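Local structure of glycoside Hydrolase (Bacteroides plebeius, 5T3B) at residues Gln412-Thr423 with Tyr458-Asn469. The protein probably hydrolyses glycosidic bonds of polysaccharides, as a glycoside hydrolase family 50 enzyme from a human gut bacterium. Numbering follows the deposited sequence. Where two conformers were deposited one is given.
Sequences QQNRGFAYQHFT and YTSLTKYMSDIN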
ATOM      1  N   GLN A 412      13.706   0.484  18.750  1.00  8.70           N
ATOM      2  CA  GLN A 412      13.395  -0.512  17.724  1.00  8.36           C
ATOM      3  C   GLN A 412      12.419  -1.574  18.226  1.00  9.13           C
ATOM      4  O   GLN A 412      11.568  -2.009  17.464  1.00  9.65           O
ATOM      5  CB  GLN A 412      14.676  -1.168  17.188  1.00  9.04           C
ATOM      6  CG  GLN A 412      15.650  -0.180  16.566  1.00  9.37           C
ATOM      7  CD  GLN A 412      15.028   0.650  15.470  1.00  9.89           C
ATOM      8  OE1 GLN A 412      15.076   1.929  15.452  1.00 12.68           O
ATOM      9  NE2 GLN A 412      14.464  -0.024  14.573  1.00  7.13           N
ATOM     10  N   GLN A 413      12.548  -1.965  19.481  1.00  9.60           N
ATOM     11  CA  GLN A 413      11.590  -2.922  20.033  1.00  9.26           C
ATOM     12  C   GLN A 413      10.166  -2.355  19.909  1.00  9.28           C
ATOM     13  O   GLN A 413       9.264  -3.089  19.541  1.00  9.59           O
ATOM     14  CB  GLN A 413      11.897  -3.281  21.484  1.00 11.33           C
ATOM     15  CG  GLN A 413      10.851  -4.141  22.118  1.00 12.82           C
ATOM     16  CD  GLN A 413      11.229  -4.568  23.509  1.00 14.04           C
ATOM     17  OE1 GLN A 413      11.520  -3.739  24.369  1.00 17.09           O
ATOM     18  NE2 GLN A 413      11.202  -5.847  23.717  1.00 16.25           N
ATOM     19  N   ASN A 414       9.981  -1.085  20.206  1.00  8.89           N
ATOM     20  CA  ASN A 414       8.653  -0.497  20.130  1.00  9.10           C
ATOM     21  C   ASN A 414       8.209  -0.331  18.679  1.00  8.06           C
ATOM     22  O   ASN A 414       6.982  -0.355  18.434  1.00  8.99           O
ATOM     23  CB  ASN A 414       8.570   0.778  20.964  1.00 10.12           C
ATOM     24  CG  ASN A 414       8.428   0.457  22.455  1.00 12.88           C
ATOM     25  OD1 ASN A 414       7.323   0.205  22.927  1.00 14.68           O
ATOM     26  ND2 ASN A 414       9.491   0.440  23.149  1.00 18.64           N
ATOM     27  N   ARG A 415       9.126  -0.143  17.726  1.00  7.28           N
ATOM     28  CA  ARG A 415       8.746  -0.218  16.343  1.00  7.87           C
ATOM     29  C   ARG A 415       8.167  -1.596  16.052  1.00  8.08           C
ATOM     30  O   ARG A 415       7.214  -1.741  15.251  1.00  8.56           O
ATOM     31  CB  ARG A 415       9.901   0.104  15.381  1.00  8.48           C
ATOM     32  CG  ARG A 415      10.492   1.490  15.481  1.00  8.59           C
ATOM     33  CD  ARG A 415      11.676   1.623  14.554  1.00  8.14           C
ATOM     34  NE  ARG A 415      11.257   1.821  13.181  1.00  7.76           N
ATOM     35  CZ  ARG A 415      12.031   1.548  12.119  1.00  7.91           C
ATOM     36  NH1 ARG A 415      13.185   0.892  12.187  1.00  8.37           N
ATOM     37  NH2 ARG A 415      11.601   1.932  10.937  1.00  7.57           N
ATOM     38  N   GLY A 416       8.788  -2.600  16.611  1.00  8.07           N
ATOM     39  CA  GLY A 416       8.294  -3.978  16.460  1.00  7.80           C
ATOM     40  C   GLY A 416       6.916  -4.155  17.053  1.00  7.73           C
ATOM     41  O   GLY A 416       6.030  -4.780  16.444  1.00  8.86           O
ATOM     42  N   PHE A 417       6.712  -3.624  18.272  1.00  8.28           N
ATOM     43  CA  PHE A 417       5.394  -3.664  18.881  1.00  8.35           C
ATOM     44  C   PHE A 417       4.345  -2.945  18.034  1.00  8.16           C
ATOM     45  O   PHE A 417       3.209  -3.448  17.851  1.00  9.19           O
ATOM     46  CB  PHE A 417       5.396  -3.074  20.275  1.00  9.68           C
ATOM     47  CG  PHE A 417       6.256  -3.791  21.323  1.00  9.62           C
ATOM     48  CD1 PHE A 417       6.651  -5.101  21.218  1.00  9.83           C
ATOM     49  CD2 PHE A 417       6.640  -3.094  22.452  1.00 10.64           C
ATOM     50  CE1 PHE A 417       7.392  -5.740  22.199  1.00 12.06           C
ATOM     51  CE2 PHE A 417       7.366  -3.715  23.468  1.00 11.78           C
ATOM     52  CZ  PHE A 417       7.758  -5.027  23.331  1.00 12.98           C
ATOM     53  N   ALA A 418       4.701  -1.773  17.491  1.00  7.55           N
ATOM     54  CA  ALA A 418       3.779  -1.038  16.630  1.00  8.00           C
ATOM     55  C   ALA A 418       3.473  -1.834  15.358  1.00  7.41           C
ATOM     56  O   ALA A 418       2.349  -1.790  14.869  1.00  8.69           O
ATOM     57  CB  ALA A 418       4.350   0.292  16.282  1.00  9.33           C
ATOM     58  N   TYR A 419       4.473  -2.494  14.785  1.00  7.32           N
ATOM     59  CA  TYR A 419       4.243  -3.314  13.607  1.00  7.07           C
ATOM     60  C   TYR A 419       3.242  -4.413  13.946  1.00  7.81           C
ATOM     61  O   TYR A 419       2.294  -4.643  13.176  1.00  8.30           O
ATOM     62  CB  TYR A 419       5.564  -3.942  13.106  1.00  8.07           C
ATOM     63  CG  TYR A 419       5.424  -4.776  11.884  1.00  6.90           C
ATOM     64  CD1 TYR A 419       5.155  -6.142  11.964  1.00  7.22           C
ATOM     65  CD2 TYR A 419       5.633  -4.256  10.639  1.00  7.29           C
ATOM     66  CE1 TYR A 419       5.056  -6.950  10.864  1.00  7.02           C
ATOM     67  CE2 TYR A 419       5.526  -5.068   9.514  1.00  7.02           C
ATOM     68  CZ  TYR A 419       5.266  -6.420   9.621  1.00  7.28           C
ATOM     69  OH  TYR A 419       5.201  -7.142   8.449  1.00  8.37           O
ATOM     70  N   GLN A 420       3.448  -5.109  15.066  1.00  7.35           N
ATOM     71  CA  GLN A 420       2.505  -6.155  15.469  1.00  8.02           C
ATOM     72  C   GLN A 420       1.118  -5.606  15.672  1.00  7.89           C
ATOM     73  O   GLN A 420       0.133  -6.230  15.226  1.00  8.89           O
ATOM     74  CB  GLN A 420       2.975  -6.937  16.694  1.00  8.34           C
ATOM     75  CG  GLN A 420       4.303  -7.601  16.483  1.00  9.13           C
ATOM     76  CD  GLN A 420       4.562  -8.699  17.497  1.00  9.26           C
ATOM     77  OE1 GLN A 420       3.981  -8.691  18.577  1.00 10.06           O
ATOM     78  NE2 GLN A 420       5.417  -9.633  17.137  1.00  9.72           N
ATOM     79  N   HIS A 421       0.999  -4.487  16.376  1.00  8.02           N
ATOM     80  CA  HIS A 421      -0.321  -3.921  16.654  1.00  7.99           C
ATOM     81  C   HIS A 421      -1.054  -3.589  15.336  1.00  7.74           C
ATOM     82  O   HIS A 421      -2.224  -3.903  15.146  1.00  8.79           O
ATOM     83  CB  HIS A 421      -0.131  -2.666  17.498  1.00  9.11           C
ATOM     84  CG  HIS A 421      -1.367  -1.928  17.814  1.00  8.77           C
ATOM     85  ND1 HIS A 421      -2.167  -2.254  18.853  1.00  9.91           N
ATOM     86  CD2 HIS A 421      -1.969  -0.925  17.170  1.00 10.43           C
ATOM     87  CE1 HIS A 421      -3.191  -1.448  18.869  1.00 10.27           C
ATOM     88  NE2 HIS A 421      -3.118  -0.646  17.843  1.00 11.63           N
ATOM     89  N   PHE A 422      -0.344  -2.910  14.440  1.00  8.00           N
ATOM     90  CA  PHE A 422      -1.013  -2.440  13.223  1.00  7.62           C
ATOM     91  C   PHE A 422      -1.375  -3.643  12.352  1.00  7.71           C
ATOM     92  O   PHE A 422      -2.526  -3.716  11.834  1.00  8.80           O
ATOM     93  CB  PHE A 422      -0.120  -1.426  12.467  1.00  7.66           C
ATOM     94  CG  PHE A 422      -0.886  -0.486  11.595  1.00  8.03           C
ATOM     95  CD1 PHE A 422      -1.503   0.609  12.155  1.00 10.13           C
ATOM     96  CD2 PHE A 422      -1.033  -0.705  10.253  1.00  8.86           C
ATOM     97  CE1 PHE A 422      -2.283   1.472  11.415  1.00  9.75           C
ATOM     98  CE2 PHE A 422      -1.812   0.171   9.494  1.00 10.21           C
ATOM     99  CZ  PHE A 422      -2.411   1.246  10.061  1.00 10.52           C
ATOM    100  N   THR A 423      -0.459  -4.580  12.175  1.00  7.33           N
ATOM    101  CA  THR A 423      -0.721  -5.717  11.329  1.00  7.80           C
ATOM    102  C   THR A 423      -1.799  -6.629  11.905  1.00  8.17           C
ATOM    103  O   THR A 423      -2.597  -7.162  11.130  1.00  8.97           O
ATOM    104  CB  THR A 423       0.556  -6.481  11.017  1.00  8.33           C
ATOM    105  OG1 THR A 423       1.181  -6.981  12.203  1.00  8.57           O
ATOM    106  CG2 THR A 423       1.502  -5.628  10.173  1.00  8.80           C
ATOM    107  N   TYR A 458      17.581  -3.609  11.266  1.00  8.92           N
ATOM    108  CA  TYR A 458      17.229  -3.353  12.648  1.00  9.48           C
ATOM    109  C   TYR A 458      16.671  -4.655  13.199  1.00  9.24           C
ATOM    110  O   TYR A 458      15.476  -4.921  13.104  1.00  9.66           O
ATOM    111  CB  TYR A 458      16.240  -2.212  12.704  1.00  9.52           C
ATOM    112  CG  TYR A 458      16.806  -0.888  12.430  1.00  8.43           C
ATOM    113  CD1 TYR A 458      17.614  -0.238  13.389  1.00  9.83           C
ATOM    114  CD2 TYR A 458      16.533  -0.209  11.266  1.00  8.81           C
ATOM    115  CE1 TYR A 458      18.123   1.024  13.144  1.00  9.63           C
ATOM    116  CE2 TYR A 458      17.041   1.069  11.032  1.00  8.34           C
ATOM    117  CZ  TYR A 458      17.847   1.695  11.996  1.00  8.55           C
ATOM    118  OH  TYR A 458      18.331   2.966  11.815  1.00  9.73           O
ATOM    119  N   THR A 459      17.550  -5.450  13.837  1.00 10.94           N
ATOM    120  CA  THR A 459      17.193  -6.810  14.205  1.00 12.46           C
ATOM    121  C   THR A 459      16.068  -6.900  15.229  1.00 11.90           C
ATOM    122  O   THR A 459      15.310  -7.872  15.223  1.00 14.13           O
ATOM    123  CB  THR A 459      18.434  -7.589  14.602  1.00 17.69           C
ATOM    124  OG1 THR A 459      18.960  -7.016  15.710  1.00 26.39           O
ATOM    125  CG2 THR A 459      19.445  -7.539  13.660  1.00 17.93           C
ATOM    126  N   SER A 460      15.973  -5.925  16.127  0.50 11.53           N
ATOM    127  CA  SER A 460      14.882  -5.904  17.067  0.50 13.35           C
ATOM    128  C   SER A 460      13.534  -5.734  16.404  0.50 14.71           C
ATOM    129  O   SER A 460      12.553  -6.351  16.836  0.50 18.37           O
ATOM    130  CB  SER A 460      15.125  -4.823  18.138  0.50 14.58           C
ATOM    131  OG  SER A 460      16.168  -5.127  19.056  0.50 16.56           O
ATOM    132  N   LEU A 461      13.473  -4.913  15.362  1.00 10.12           N
ATOM    133  CA  LEU A 461      12.295  -4.764  14.567  1.00  9.77           C
ATOM    134  C   LEU A 461      12.012  -6.052  13.761  1.00  9.74           C
ATOM    135  O   LEU A 461      10.851  -6.530  13.725  1.00 10.76           O
ATOM    136  CB  LEU A 461      12.441  -3.554  13.684  1.00  9.50           C
ATOM    137  CG  LEU A 461      11.340  -3.369  12.623  1.00  9.51           C
ATOM    138  CD1 LEU A 461       9.945  -3.246  13.257  1.00 10.02           C
ATOM    139  CD2 LEU A 461      11.609  -2.129  11.757  1.00 12.51           C
ATOM    140  N   THR A 462      13.015  -6.578  13.078  1.00  8.72           N
ATOM    141  CA  THR A 462      12.769  -7.716  12.207  1.00 10.06           C
ATOM    142  C   THR A 462      12.339  -8.957  13.005  1.00  9.30           C
ATOM    143  O   THR A 462      11.594  -9.800  12.466  1.00 10.28           O
ATOM    144  CB  THR A 462      13.926  -8.006  11.293  1.00 10.96           C
ATOM    145  OG1 THR A 462      15.057  -8.395  12.039  1.00 12.24           O
ATOM    146  CG2 THR A 462      14.225  -6.892  10.396  1.00 11.31           C
ATOM    147  N   LYS A 463      12.750  -9.083  14.251  1.00  9.91           N
ATOM    148  CA  LYS A 463      12.282 -10.181  15.088  1.00  9.40           C
ATOM    149  C   LYS A 463      10.784 -10.122  15.230  1.00  8.88           C
ATOM    150  O   LYS A 463      10.076 -11.133  15.022  1.00 10.37           O
ATOM    151  CB  LYS A 463      12.966 -10.099  16.446  1.00 12.20           C
ATOM    152  CG  LYS A 463      12.548 -11.187  17.494  1.00 13.46           C
ATOM    153  CD  LYS A 463      11.292 -10.767  18.261  1.00 15.76           C
ATOM    154  CE  LYS A 463      10.964 -11.629  19.465  1.00 18.50           C
ATOM    155  NZ  LYS A 463      10.681 -13.004  19.052  1.00 17.38           N
ATOM    156  N   TYR A 464      10.272  -8.948  15.616  1.00  8.63           N
ATOM    157  CA  TYR A 464       8.816  -8.827  15.808  1.00  9.30           C
ATOM    158  C   TYR A 464       8.045  -8.928  14.475  1.00  8.33           C
ATOM    159  O   TYR A 464       6.913  -9.448  14.451  1.00  9.50           O
ATOM    160  CB  TYR A 464       8.453  -7.530  16.548  1.00 10.19           C
ATOM    161  CG  TYR A 464       8.955  -7.583  17.984  1.00 10.68           C
ATOM    162  CD1 TYR A 464       8.374  -8.398  18.922  1.00 11.89           C
ATOM    163  CD2 TYR A 464      10.095  -6.919  18.376  1.00 11.10           C
ATOM    164  CE1 TYR A 464       8.859  -8.504  20.185  1.00 13.24           C
ATOM    165  CE2 TYR A 464      10.633  -7.050  19.610  1.00 12.84           C
ATOM    166  CZ  TYR A 464       9.993  -7.830  20.536  1.00 12.56           C
ATOM    167  OH  TYR A 464      10.492  -7.921  21.838  1.00 16.67           O
ATOM    168  N   MET A 465       8.645  -8.390  13.401  1.00  8.25           N
ATOM    169  CA  MET A 465       8.036  -8.551  12.082  1.00  8.51           C
ATOM    170  C   MET A 465       7.895 -10.008  11.707  1.00  8.22           C
ATOM    171  O   MET A 465       6.856 -10.440  11.215  1.00  9.02           O
ATOM    172  CB  MET A 465       8.846  -7.854  10.987  1.00  9.02           C
ATOM    173  CG  MET A 465       8.855  -6.357  11.102  1.00  8.87           C
ATOM    174  SD  MET A 465      10.056  -5.723   9.867  1.00  9.30           S
ATOM    175  CE  MET A 465       9.344  -4.176   9.403  1.00 11.11           C
ATOM    176  N   SER A 466       8.965 -10.785  11.962  1.00  8.72           N
ATOM    177  CA  SER A 466       9.012 -12.216  11.596  1.00  9.44           C
ATOM    178  C   SER A 466       7.892 -12.945  12.314  1.00  8.88           C
ATOM    179  O   SER A 466       7.215 -13.813  11.737  1.00  9.75           O
ATOM    180  CB  SER A 466      10.363 -12.827  12.009  1.00 11.84           C
ATOM    181  OG  SER A 466      11.449 -12.280  11.295  1.00 14.23           O
ATOM    182  N   ASP A 467       7.708 -12.665  13.624  1.00  9.01           N
ATOM    183  CA  ASP A 467       6.743 -13.400  14.399  1.00  9.68           C
ATOM    184  C   ASP A 467       5.323 -13.254  13.807  1.00  9.57           C
ATOM    185  O   ASP A 467       4.553 -14.212  13.748  1.00 10.43           O
ATOM    186  CB  ASP A 467       6.767 -12.962  15.867  1.00 10.41           C
ATOM    187  CG  ASP A 467       8.038 -13.405  16.573  1.00 12.30           C
ATOM    188  OD1 ASP A 467       8.676 -14.430  16.174  1.00 13.76           O
ATOM    189  OD2 ASP A 467       8.322 -12.713  17.576  1.00 13.47           O
ATOM    190  N   ILE A 468       4.998 -12.036  13.334  1.00  8.98           N
ATOM    191  CA  ILE A 468       3.740 -11.852  12.600  1.00  8.81           C
ATOM    192  C   ILE A 468       3.760 -12.527  11.223  1.00  7.71           C
ATOM    193  O   ILE A 468       2.881 -13.306  10.858  1.00  8.91           O
ATOM    194  CB  ILE A 468       3.380 -10.356  12.452  1.00  8.97           C
ATOM    195  CG1 ILE A 468       3.110  -9.721  13.802  1.00 10.13           C
ATOM    196  CG2 ILE A 468       2.277 -10.127  11.406  1.00  9.12           C
ATOM    197  CD1 ILE A 468       1.734 -10.042  14.327  1.00 11.56           C
ATOM    198  N   ASN A 469       4.772 -12.169  10.456  1.00  8.10           N
ATOM    199  CA  ASN A 469       4.779 -12.505   9.036  1.00  8.04           C
ATOM    200  C   ASN A 469       4.788 -13.999   8.811  1.00  8.19           C
ATOM    201  O   ASN A 469       4.162 -14.510   7.883  1.00  9.31           O
ATOM    202  CB  ASN A 469       5.978 -11.900   8.339  1.00  8.57           C
ATOM    203  CG  ASN A 469       5.893 -10.407   8.246  1.00  8.30           C
ATOM    204  OD1 ASN A 469       4.898  -9.765   8.508  1.00  9.04           O
ATOM    205  ND2 ASN A 469       7.018  -9.835   7.798  1.00  9.70           N
TER
HETATM  206  O   HOH W   1       6.378 -11.700  19.161  1.00 14.20           O
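The side chain of Tyr-464 fits as a knob into the hole formed by Gln-413, Gly-416, Phe-417 and Gln-420, where segments 412-423 (of helix 412-427) and 459-469 run nearly parallel, their axes 7.4 Å apart and crossing at -22°. Gly-416 permits this closeness: a CB on it would point at the other helix and clash with Tyr-464 CD2, and its CA already lies 3.6 Å from Tyr-464 CB. With chi1 at -68°, Tyr-464 CG stands beside its own backbone N, and the ring passes beside Gly-416. Phe-417 turns its edge to one face of that ring, a T-shaped pair with centroids 5.1 Å apart and planes at 68°; the aliphatic CD of Lys-463 covers the opposite face. At the ring's far end, the extended Gln-413 directs NE2 to Tyr-464 OH (2.9 Å), the acceptor lying in the amide plane. Gln-420 NE2 reaches Tyr-464 O at 3.1 Å by a nearly straight bond and also donates to a water held by Asp-467 OD2, while its OE1 accepts from Leu-63 N. Replacing Tyr-464 by alanine is likely to leave a gap beside Gly-416, with the Phe-417 edge and Gln-413 NE2 without their partners.

Further along, Tyr-419 is sandwiched between Met-465 CG, 3.6 Å from its ring centroid, and Thr-423 CG2 on the opposite face. Its OH donates to an in-plane lone pair of Asn-469 OD1 (2.6 Å) and also bonds Trp-435 NE1. Both helices pack on strand 432-437, Arg-415 and Met-465 touching Phe-437. The chemistry implies a mixed interface: aromatic packing joined by directional side-chain hydrogen bonds.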